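Probable hydrolase (Pseudomonas aeruginosa, PDB 7AL5) probably acts as a hydrolase, as expected of a member of the alpha/beta hydrolase superfamily. Local coordinates at the interface of chains A and B and the interface of chains A and C. Numbering follows the deposited sequence. Chains: chain A/B/C, Probable hydrolase.

Two patches on chain A illustrate how one helix can serve two partners. Contact 1 joins chain A to chain B and contact 2 joins it to chain C, with the centres of their C-alpha atoms about 16 Å apart. Both use helix 77-90 of chain A: contact 1 takes its C-terminal end and the turn beyond, contact 2 a leucine face further back, with the end of helix 103-114 and A:Leu115. The B partner offers a Pro-Val-Pro segment, the C partner helix 138-152. Each interface is two-fold symmetric, so the pair could build the four-copy assembly, although the structure alone does not show that it forms in solution.

Contact 1: the interface of chains A and B. Residues chain A 89-92; chain B 192-194.
The flat peptide group joining B:Val193 to B:Pro194 receives the backbone carbonyl of A:Gln90 on one face. The oxygen O of A:Gln90 stands above the plane, 3.2 Å from the nitrogen N of B:Pro194. That nitrogen carries no hydrogen, so this is a tight contact and not a hydrogen bond. The same oxygen is 3.3 Å from ring atom CD of B:Pro194, and O of A:Glu89 reaches the neighbouring ring carbon CG at 3.8 Å. Two carbonyls from the C-terminal end of helix 77-90 thus face the proline ring, and the CH2 at CD, next to the nitrogen, may be slightly polarised towards O of A:Gln90.

The side-chain amide of A:Gln90 forms a second flat surface, turned steeply to that peptide plane. CD of B:Pro194 sits over one of its faces, at the NE2 end. A methyl of B:Val193 approaches that same end obliquely, CG1 lying 3.7 Å from NE2 of A:Gln90, the two side chains running alongside one another. CG of A:Gln90 is anti to the backbone N (chi1 -177°), and a bend at chi2 (68°) carries the amide out towards chain B. The carbonyl O of B:Pro192 is 3.8 Å from NE2 of A:Gln90, too long for a hydrogen bond.

Beyond the helix, A:Leu91 meets the puckered ring of B:Pro192 at its CB-CG edge and not over a face. The backbone N of A:Gly92 passes 4.1 Å from CA of B:Pro194, and the residue has a positive phi of 71°. The patch is a helix end set against the close of strand 190-192 and the loop after it, and repeats with the chains exchanged. The structure alone does not show whether it forms in solution. Methyl CD2 of A:Leu91 ends 3.6 Å from CB of B:Pro192.

Contact 2: the interface of chains A and C. Residues chain A 82, 85, 111, 114-115; chain C 143, 146-147, 150.
Helix 138-152 of chain C lies against helix 77-90 and the end of helix 103-114 of chain A, with C:Leu146 at the centre of the contact. In this fold helix 103-114 is the one that follows the nucleophile elbow, and the patch uses its far end, away from the elbow. C:Gly143, C:Leu146, C:Lys147 and C:Leu150 form one face of the chain C helix, a worked case of helix-to-helix packing by leucines one turn apart.

C:Leu146 inserts its branches among leucines of chain A. A chi1 of -65° puts its CG anti to the carbonyl carbon, and with chi2 at 162° the two branches part towards different neighbours. CD2 slides past A:Leu82 in the opposite direction, 3.6 Å from CB of that residue, while CD1 of C:Leu146 reaches CD1 of A:Leu111 at 4.1 Å. Nearer the root of the same side chain, CB is 3.9 Å from CD2 of A:Leu85. This A:Leu85 methyl also serves the next turn of the partner helix, touching CD1 of C:Leu150 at 3.9 Å, so one branch bridges two turns.

At C:Gly143 the helices come close: the methyl CB of A:Ala114 is 3.6 Å from N of C:Gly143, and the carbonyl O of A:Ala114 is 3.2 Å from CA of C:Gly143. A:Leu115, just past helix 103-114, reaches C:Gly143, C:Leu146 and C:Lys147. The lysine bends at chi3 (-83°) and again at chi4, curling its chain round a leucine methyl. CG, CD, CE and NZ all lie close round CD2 of A:Leu115, a contact made mainly by the aliphatic part. The structure alone does not show whether this interface exists in solution. CD2 of A:Leu115 rests 3.7 Å from CG of C:Lys147.

Contact 1: the interface of chains A and B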
loop_
_atom_site.group_PDB
_atom_site.type_symbol
_atom_site.label_atom_id
_atom_site.label_comp_id
_atom_site.label_asym_id
_atom_site.label_seq_id
_atom_site.Cartn_x
_atom_site.Cartn_y
_atom_site.Cartn_z
ATOM N N GLU A 89 -18.708 -13.230 2.211
ATOM C CA GLU A 89 -19.322 -12.293 1.267
ATOM C C GLU A 89 -18.769 -12.460 -0.140
ATOM O O GLU A 89 -19.521 -12.413 -1.125
ATOM C CB GLU A 89 -19.092 -10.861 1.731
ATOM C CG GLU A 89 -19.785 -10.541 3.030
ATOM C CD GLU A 89 -21.244 -10.201 2.832
ATOM O OE1 GLU A 89 -21.515 -9.225 2.110
ATOM O OE2 GLU A 89 -22.106 -10.915 3.391
ATOM N N GLN A 90 -17.450 -12.634 -0.251
ATOM C CA GLN A 90 -16.799 -12.776 -1.548
ATOM C C GLN A 90 -17.097 -14.128 -2.192
ATOM O O GLN A 90 -17.017 -14.269 -3.420
ATOM C CB GLN A 90 -15.304 -12.571 -1.360
ATOM C CG GLN A 90 -14.540 -12.620 -2.628
ATOM C CD GLN A 90 -14.830 -11.426 -3.549
ATOM O OE1 GLN A 90 -15.470 -10.430 -3.173
ATOM N NE2 GLN A 90 -14.352 -11.535 -4.763
ATOM N N LEU A 91 -17.451 -15.121 -1.401
ATOM C CA LEU A 91 -17.875 -16.386 -1.968
ATOM C C LEU A 91 -19.356 -16.409 -2.274
ATOM O O LEU A 91 -19.864 -17.438 -2.729
ATOM C CB LEU A 91 -17.545 -17.520 -1.009
ATOM C CG LEU A 91 -16.109 -17.752 -0.643
ATOM C CD1 LEU A 91 -16.030 -18.957 0.289
ATOM C CD2 LEU A 91 -15.321 -17.977 -1.887
ATOM N N GLY A 92 -20.062 -15.325 -1.962
ATOM C CA GLY A 92 -21.513 -15.297 -2.054
ATOM C C GLY A 92 -22.242 -16.115 -1.018
ATOM O O GLY A 92 -23.358 -16.531 -1.262
ATOM N N PRO B 192 -12.588 -17.371 -6.838
ATOM C CA PRO B 192 -14.028 -17.384 -6.558
ATOM C C PRO B 192 -14.511 -15.967 -6.337
ATOM O O PRO B 192 -13.837 -15.163 -5.704
ATOM C CB PRO B 192 -14.143 -18.219 -5.281
ATOM C CG PRO B 192 -12.785 -17.992 -4.532
ATOM C CD PRO B 192 -11.776 -17.723 -5.652
ATOM N N VAL B 193 -15.672 -15.658 -6.887
ATOM C CA VAL B 193 -16.307 -14.361 -6.696
ATOM C C VAL B 193 -17.769 -14.671 -6.444
ATOM O O VAL B 193 -18.173 -15.841 -6.548
ATOM C CB VAL B 193 -16.145 -13.451 -7.919
ATOM C CG1 VAL B 193 -14.692 -13.137 -8.112
ATOM C CG2 VAL B 193 -16.736 -14.110 -9.106
ATOM N N PRO B 194 -18.593 -13.675 -6.138
ATOM C CA PRO B 194 -20.004 -13.980 -5.815
ATOM C C PRO B 194 -20.755 -14.671 -6.950
ATOM O O PRO B 194 -21.490 -15.636 -6.710
ATOM C CB PRO B 194 -20.570 -12.600 -5.460
ATOM C CG PRO B 194 -19.368 -11.839 -4.876
ATOM C CD PRO B 194 -18.221 -12.291 -5.790
#

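Contact 2: the interface of chains A and C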
loop_
_atom_site.group_PDB
_atom_site.type_symbol
_atom_site.label_atom_id
_atom_site.label_comp_id
_atom_site.label_asym_id
_atom_site.label_seq_id
_atom_site.Cartn_x
_atom_site.Cartn_y
_atom_site.Cartn_z
ATOM N N LEU A 82 -13.486 -10.099 10.966
ATOM C CA LEU A 82 -13.892 -9.376 9.775
ATOM C C LEU A 82 -13.407 -10.071 8.498
ATOM O O LEU A 82 -14.179 -10.214 7.548
ATOM C CB LEU A 82 -13.383 -7.933 9.840
ATOM C CG LEU A 82 -13.777 -7.072 8.630
ATOM C CD1 LEU A 82 -15.313 -7.029 8.417
ATOM C CD2 LEU A 82 -13.224 -5.672 8.763
ATOM N N LEU A 85 -15.590 -12.980 7.735
ATOM C CA LEU A 85 -16.913 -12.548 7.280
ATOM C C LEU A 85 -16.871 -12.067 5.833
ATOM O O LEU A 85 -17.735 -12.409 5.016
ATOM C CB LEU A 85 -17.438 -11.448 8.203
ATOM C CG LEU A 85 -18.794 -10.807 7.884
ATOM C CD1 LEU A 85 -19.885 -11.827 8.013
ATOM C CD2 LEU A 85 -19.073 -9.651 8.797
ATOM N N LEU A 111 -16.846 -14.554 16.245
ATOM C CA LEU A 111 -17.722 -14.280 15.125
ATOM C C LEU A 111 -19.126 -14.776 15.420
ATOM O O LEU A 111 -20.094 -14.021 15.273
ATOM C CB LEU A 111 -17.144 -14.885 13.863
ATOM C CG LEU A 111 -17.860 -14.462 12.593
ATOM C CD1 LEU A 111 -17.816 -12.943 12.448
ATOM C CD2 LEU A 111 -17.254 -15.201 11.405
ATOM N N ALA A 114 -20.887 -12.470 17.804
ATOM C CA ALA A 114 -21.131 -11.125 17.303
ATOM C C ALA A 114 -22.199 -11.098 16.205
ATOM O O ALA A 114 -22.961 -10.138 16.114
ATOM C CB ALA A 114 -19.813 -10.526 16.800
ATOM N N LEU A 115 -22.271 -12.108 15.351
ATOM C CA LEU A 115 -23.162 -12.074 14.184
ATOM C C LEU A 115 -23.848 -13.415 14.059
ATOM O O LEU A 115 -23.699 -14.121 13.057
ATOM C CB LEU A 115 -22.378 -11.764 12.910
ATOM C CG LEU A 115 -22.138 -10.300 12.565
ATOM C CD1 LEU A 115 -21.440 -10.283 11.221
ATOM C CD2 LEU A 115 -23.480 -9.541 12.541
ATOM N N GLY C 143 -20.683 -7.021 16.590
ATOM C CA GLY C 143 -21.511 -7.313 15.423
ATOM C C GLY C 143 -21.982 -6.068 14.700
ATOM O O GLY C 143 -22.053 -6.051 13.464
ATOM N N LEU C 146 -18.992 -4.941 12.740
ATOM C CA LEU C 146 -18.715 -5.729 11.539
ATOM C C LEU C 146 -19.735 -5.456 10.436
ATOM O O LEU C 146 -19.373 -5.414 9.246
ATOM C CB LEU C 146 -18.684 -7.221 11.865
ATOM C CG LEU C 146 -17.548 -7.617 12.808
ATOM C CD1 LEU C 146 -17.811 -8.989 13.434
ATOM C CD2 LEU C 146 -16.180 -7.635 12.115
ATOM N N LYS C 147 -21.017 -5.294 10.809
ATOM C CA LYS C 147 -22.024 -4.914 9.823
ATOM C C LYS C 147 -21.749 -3.524 9.268
ATOM O O LYS C 147 -21.938 -3.287 8.075
ATOM C CB LYS C 147 -23.418 -5.009 10.439
ATOM C CG LYS C 147 -23.871 -6.462 10.617
ATOM C CD LYS C 147 -25.391 -6.605 10.838
ATOM C CE LYS C 147 -25.793 -6.377 12.287
ATOM N NZ LYS C 147 -26.777 -7.398 12.836
ATOM N N LEU C 150 -19.166 -3.893 6.488
ATOM C CA LEU C 150 -19.657 -4.450 5.235
ATOM C C LEU C 150 -20.368 -3.407 4.400
ATOM O O LEU C 150 -20.306 -3.437 3.169
ATOM C CB LEU C 150 -20.624 -5.583 5.517
ATOM C CG LEU C 150 -20.136 -6.842 6.214
ATOM C CD1 LEU C 150 -21.372 -7.742 6.342
ATOM C CD2 LEU C 150 -19.039 -7.508 5.435
#